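Local structure of putative iron-regulated protein A (Parabacteroides distasonis ATCC 8503, 4ECG) at residues Gly241-Val246 with Asp367-Leu372; Asp335-Ala340 with Thr362-Asp367. The protein binds calcium ions and is, as an imelysin-like (peptidase M75 family) protein, a putative metalloendopeptidase that may be regulated by iron. One frame throughout, in Å; residues are numbered along the deposited sequence.

Contact 1: residues Gly241-Val246 with Asp367-Leu372; sequences GISNEV and DLTTGL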
# COMPACT_ATOMS: atom_id res chain seq x y z
N GLY A 241 -0.38 -10.16 -5.26
CA GLY A 241 -0.49 -8.94 -6.09
C GLY A 241 0.58 -7.96 -5.70
O GLY A 241 1.28 -7.39 -6.58
N ILE A 242 0.70 -7.73 -4.39
CA ILE A 242 1.63 -6.70 -3.89
C ILE A 242 3.11 -7.12 -4.00
O ILE A 242 3.94 -6.29 -4.43
CB ILE A 242 1.27 -6.18 -2.49
CG1 ILE A 242 2.07 -4.90 -2.20
CG2 ILE A 242 1.53 -7.22 -1.42
CD1 ILE A 242 1.84 -3.73 -3.15
N SER A 243 3.44 -8.40 -3.71
CA SER A 243 4.80 -8.88 -3.99
C SER A 243 5.19 -8.65 -5.44
O SER A 243 6.29 -8.18 -5.75
CB SER A 243 4.99 -10.35 -3.63
OG SER A 243 4.16 -11.21 -4.36
N ASN A 244 4.28 -8.99 -6.34
CA ASN A 244 4.57 -8.86 -7.75
C ASN A 244 4.66 -7.40 -8.19
O ASN A 244 5.46 -7.07 -9.06
CB ASN A 244 3.51 -9.59 -8.52
CG ASN A 244 3.73 -9.52 -9.99
OD1 ASN A 244 4.70 -10.04 -10.48
ND2 ASN A 244 2.85 -8.83 -10.70
N GLU A 245 3.83 -6.55 -7.61
CA GLU A 245 3.80 -5.12 -7.96
C GLU A 245 5.04 -4.38 -7.46
O GLU A 245 5.62 -3.56 -8.18
CB GLU A 245 2.51 -4.49 -7.40
CG GLU A 245 2.38 -2.96 -7.40
CD GLU A 245 1.91 -2.33 -8.71
OE1 GLU A 245 1.78 -3.09 -9.73
OE2 GLU A 245 1.65 -1.07 -8.71
N VAL A 246 5.43 -4.63 -6.22
CA VAL A 246 6.69 -4.04 -5.68
C VAL A 246 7.89 -4.39 -6.60
O VAL A 246 8.65 -3.53 -7.01
CB VAL A 246 6.98 -4.45 -4.23
CG1 VAL A 246 8.34 -3.95 -3.79
CG2 VAL A 246 5.91 -3.93 -3.30
N ASP A 367 10.51 -14.26 -6.43
CA ASP A 367 10.44 -15.51 -5.62
C ASP A 367 9.34 -15.50 -4.51
O ASP A 367 8.78 -16.51 -4.22
CB ASP A 367 11.83 -15.82 -4.99
CG ASP A 367 12.91 -16.18 -6.04
OD1 ASP A 367 12.56 -16.60 -7.16
OD2 ASP A 367 14.13 -16.06 -5.72
N LEU A 368 9.03 -14.37 -3.89
CA LEU A 368 7.98 -14.34 -2.85
C LEU A 368 6.66 -14.55 -3.59
O LEU A 368 5.80 -15.27 -3.12
CB LEU A 368 7.97 -12.99 -2.13
CG LEU A 368 7.01 -12.73 -0.97
CD1 LEU A 368 6.96 -13.90 0.03
CD2 LEU A 368 7.44 -11.43 -0.31
N THR A 369 6.54 -13.98 -4.78
CA THR A 369 5.36 -14.19 -5.60
C THR A 369 5.14 -15.65 -5.99
O THR A 369 4.05 -16.14 -5.92
CB THR A 369 5.42 -13.35 -6.87
OG1 THR A 369 5.45 -11.96 -6.49
CG2 THR A 369 4.18 -13.68 -7.80
N THR A 370 6.18 -16.34 -6.42
CA THR A 370 6.07 -17.75 -6.71
C THR A 370 5.65 -18.53 -5.49
O THR A 370 4.79 -19.40 -5.56
CB THR A 370 7.43 -18.28 -7.17
OG1 THR A 370 7.81 -17.55 -8.34
CG2 THR A 370 7.37 -19.78 -7.51
N GLY A 371 6.26 -18.23 -4.34
CA GLY A 371 5.99 -18.93 -3.08
C GLY A 371 4.54 -18.78 -2.64
O GLY A 371 3.87 -19.75 -2.28
N LEU A 372 4.05 -17.53 -2.66
CA LEU A 372 2.65 -17.28 -2.35
C LEU A 372 1.71 -18.01 -3.32
O LEU A 372 0.68 -18.46 -2.90
CB LEU A 372 2.37 -15.77 -2.34
CG LEU A 372 3.10 -14.97 -1.27
CD1 LEU A 372 3.13 -13.51 -1.71
CD2 LEU A 372 2.44 -15.23 0.09

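Contact 2: residues Asp335-Ala340 with Thr362-Asp367; sequences DKTIDA and TEACAD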
# COMPACT_ATOMS: atom_id res chain seq x y z
N ASP A 335 11.45 -12.36 4.94
CA ASP A 335 12.61 -11.65 5.51
C ASP A 335 13.72 -11.32 4.49
O ASP A 335 14.30 -10.26 4.56
CB ASP A 335 13.15 -12.44 6.70
CG ASP A 335 12.32 -12.21 8.01
OD1 ASP A 335 11.34 -11.44 8.03
OD2 ASP A 335 12.67 -12.83 9.04
N LYS A 336 13.97 -12.19 3.52
CA LYS A 336 14.97 -11.91 2.47
C LYS A 336 14.52 -10.72 1.58
O LYS A 336 15.32 -9.92 1.13
CB LYS A 336 15.12 -13.16 1.62
CG LYS A 336 16.47 -13.42 0.98
CD LYS A 336 16.48 -14.86 0.43
CE LYS A 336 17.14 -14.96 -0.95
NZ LYS A 336 17.02 -16.31 -1.56
N THR A 337 13.22 -10.58 1.40
CA THR A 337 12.68 -9.58 0.48
C THR A 337 12.75 -8.22 1.15
O THR A 337 13.16 -7.26 0.52
CB THR A 337 11.24 -9.93 0.02
OG1 THR A 337 11.24 -11.27 -0.51
CG2 THR A 337 10.71 -8.91 -1.02
N ILE A 338 12.36 -8.16 2.43
CA ILE A 338 12.46 -6.95 3.26
C ILE A 338 13.92 -6.54 3.41
O ILE A 338 14.26 -5.38 3.29
CB ILE A 338 11.84 -7.17 4.67
CG1 ILE A 338 10.34 -7.37 4.58
CG2 ILE A 338 12.11 -6.01 5.63
CD1 ILE A 338 9.70 -8.04 5.83
N ASP A 339 14.78 -7.49 3.74
CA ASP A 339 16.20 -7.15 3.89
C ASP A 339 16.78 -6.58 2.57
O ASP A 339 17.59 -5.65 2.62
CB ASP A 339 17.03 -8.37 4.39
CG ASP A 339 16.70 -8.78 5.87
OD1 ASP A 339 15.90 -8.16 6.63
OD2 ASP A 339 17.26 -9.78 6.29
N ALA A 340 16.38 -7.15 1.41
CA ALA A 340 16.88 -6.72 0.10
C ALA A 340 16.36 -5.31 -0.22
O ALA A 340 17.09 -4.48 -0.67
CB ALA A 340 16.46 -7.70 -0.99
N THR A 362 14.54 -7.18 -6.61
CA THR A 362 13.49 -7.60 -7.58
C THR A 362 13.43 -9.13 -7.75
O THR A 362 12.35 -9.68 -7.87
CB THR A 362 13.64 -6.91 -8.94
OG1 THR A 362 14.87 -7.31 -9.54
CG2 THR A 362 13.63 -5.37 -8.77
N GLU A 363 14.56 -9.82 -7.71
CA GLU A 363 14.52 -11.30 -7.64
C GLU A 363 13.88 -11.84 -6.38
O GLU A 363 13.28 -12.90 -6.41
CB GLU A 363 15.90 -11.92 -7.76
CG GLU A 363 16.54 -11.74 -9.14
CD GLU A 363 18.07 -11.81 -9.07
OE1 GLU A 363 18.60 -12.57 -8.21
OE2 GLU A 363 18.72 -11.09 -9.87
N ALA A 364 13.99 -11.14 -5.27
CA ALA A 364 13.40 -11.64 -4.05
C ALA A 364 11.86 -11.45 -4.09
O ALA A 364 11.12 -12.33 -3.59
CB ALA A 364 14.01 -10.97 -2.84
N CYS A 365 11.39 -10.34 -4.67
CA CYS A 365 9.93 -10.17 -4.85
C CYS A 365 9.39 -11.19 -5.83
O CYS A 365 8.29 -11.70 -5.65
CB CYS A 365 9.54 -8.78 -5.33
SG CYS A 365 9.97 -7.40 -4.24
N ALA A 366 10.15 -11.50 -6.87
CA ALA A 366 9.64 -12.45 -7.87
C ALA A 366 9.50 -13.87 -7.21
O ALA A 366 8.49 -14.57 -7.38
CB ALA A 366 10.50 -12.46 -9.14
N ASP A 367 10.51 -14.26 -6.43
CA ASP A 367 10.44 -15.51 -5.62
C ASP A 367 9.34 -15.50 -4.51
O ASP A 367 8.78 -16.51 -4.22
CB ASP A 367 11.83 -15.82 -4.99
CG ASP A 367 12.91 -16.18 -6.04
OD1 ASP A 367 12.56 -16.60 -7.16
OD2 ASP A 367 14.13 -16.06 -5.72
O HOH W 1 15.13 -14.46 -3.41

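Contact 1: residues Gly241-Val246 with Asp367-Leu372
Ser-243 and Thr-369 meet hydroxyl to hydroxyl, OG to OG1 at 2.6 Å, in the one hydrogen bond between segments 241-246 and 367-372; either oxygen could be the donor. Ser-243 places OG between its own backbone N and carbonyl carbon (chi1 62°), and there it also hydrogen-bonds the carbonyl O of Ala-240. Thr-369 turns OG1 anti to its carbonyl carbon, beside the backbone N, where it bonds Cys-365 O. Each hydroxyl thus has a carbonyl of its own helix and the other hydroxyl, but two protons serve three such contacts, which cannot all be made at once. Small side chains permit close packing: the CA atoms of Ser-243 and Thr-369 lie 5.6 Å apart, and the segment axes approach to 8.4 Å. These two residues bury 70 and 52 Å² against the other segment. Leu-368 brings CG within 4.1 Å of Ser-243 CB, and Leu-372 sets CD1 3.7 Å from Ser-243 OG, both from the same helix; Met-330 of helix 324-343 touches both leucines. The solvent side belongs to exposed Asn-244, which buries just 23 Å². Asn-244 O bonds OG of the calcium ligand Ser-248, and the Asn-244 side chain lies about 8 Å from a bound calcium ion. At 162° between their N-to-C directions, the segments form a nearly antiparallel helix pair in the mainly helical imelysin-like fold.

Contact 2: residues Asp335-Ala340 with Thr362-Asp367
Thr-337 faces Ala-364 across segments 335-340 and 362-367, and their CA atoms are 5.0 Å apart. Followed outward, the threonine starts with CB packed 4.1 Å from Ala-364 CB. From there its two branches part. OG1, beside the backbone N (chi1 -53°), lies 3.6 Å from the Ala-364 methyl and 3.3 Å from Ala-364 O without a hydrogen bond between the oxygens; its polar partner is the carbonyl O of Gln-333, one turn earlier on its own helix. CG2, anti to the backbone N, ends against Cys-365 SG at 3.6 Å and also approaches the Cys-365 backbone N. This is antiparallel helix-helix packing, with 155° between the segment directions and an axis separation of 8.6 Å, in the helical imelysin-like fold; the small residues Ala-364 and Ala-340 let the backbones come close. An alanine at Thr-337 would probably leave a gap beside Cys-365 SG and the Ala-364 methyl, and deprive Gln-333 O of its hydroxyl partner. One turn along, Ala-340 adds a marginal methyl contact, CB to CB with Ala-364. On the solvent side, exposed Lys-336 is bridged to Asp-367 by a water that donates to OD2 at 3.0 Å and accepts only a weak bond from NZ. Their opposite charges probably attract, but NZ and OD2 remain 5.1 Å apart, beyond a direct salt bridge.

Along the chain from the N terminus, segment 241-246 on helix 239-259 comes first, followed by 335-340 on helix 324-343. Helix 355-377 then supplies both remaining partners, 362-367 and 367-372, which share Asp-367. Contact 2 closes a short loop of 21 intervening residues, nested inside the 120-residue loop closed by contact 1, so the two do not cross. Their centres are 9 Å apart, and they touch directly: Ser-243 O lies 3.3 Å from Cys-365 CB, while Val-246 CG1 and Cys-365 SG are 3.8 Å apart. Helix 355-377 therefore packs against both other helices, and Ile-292 and Ile-295 of helix 284-300 touch Thr-337 and Ser-243 respectively.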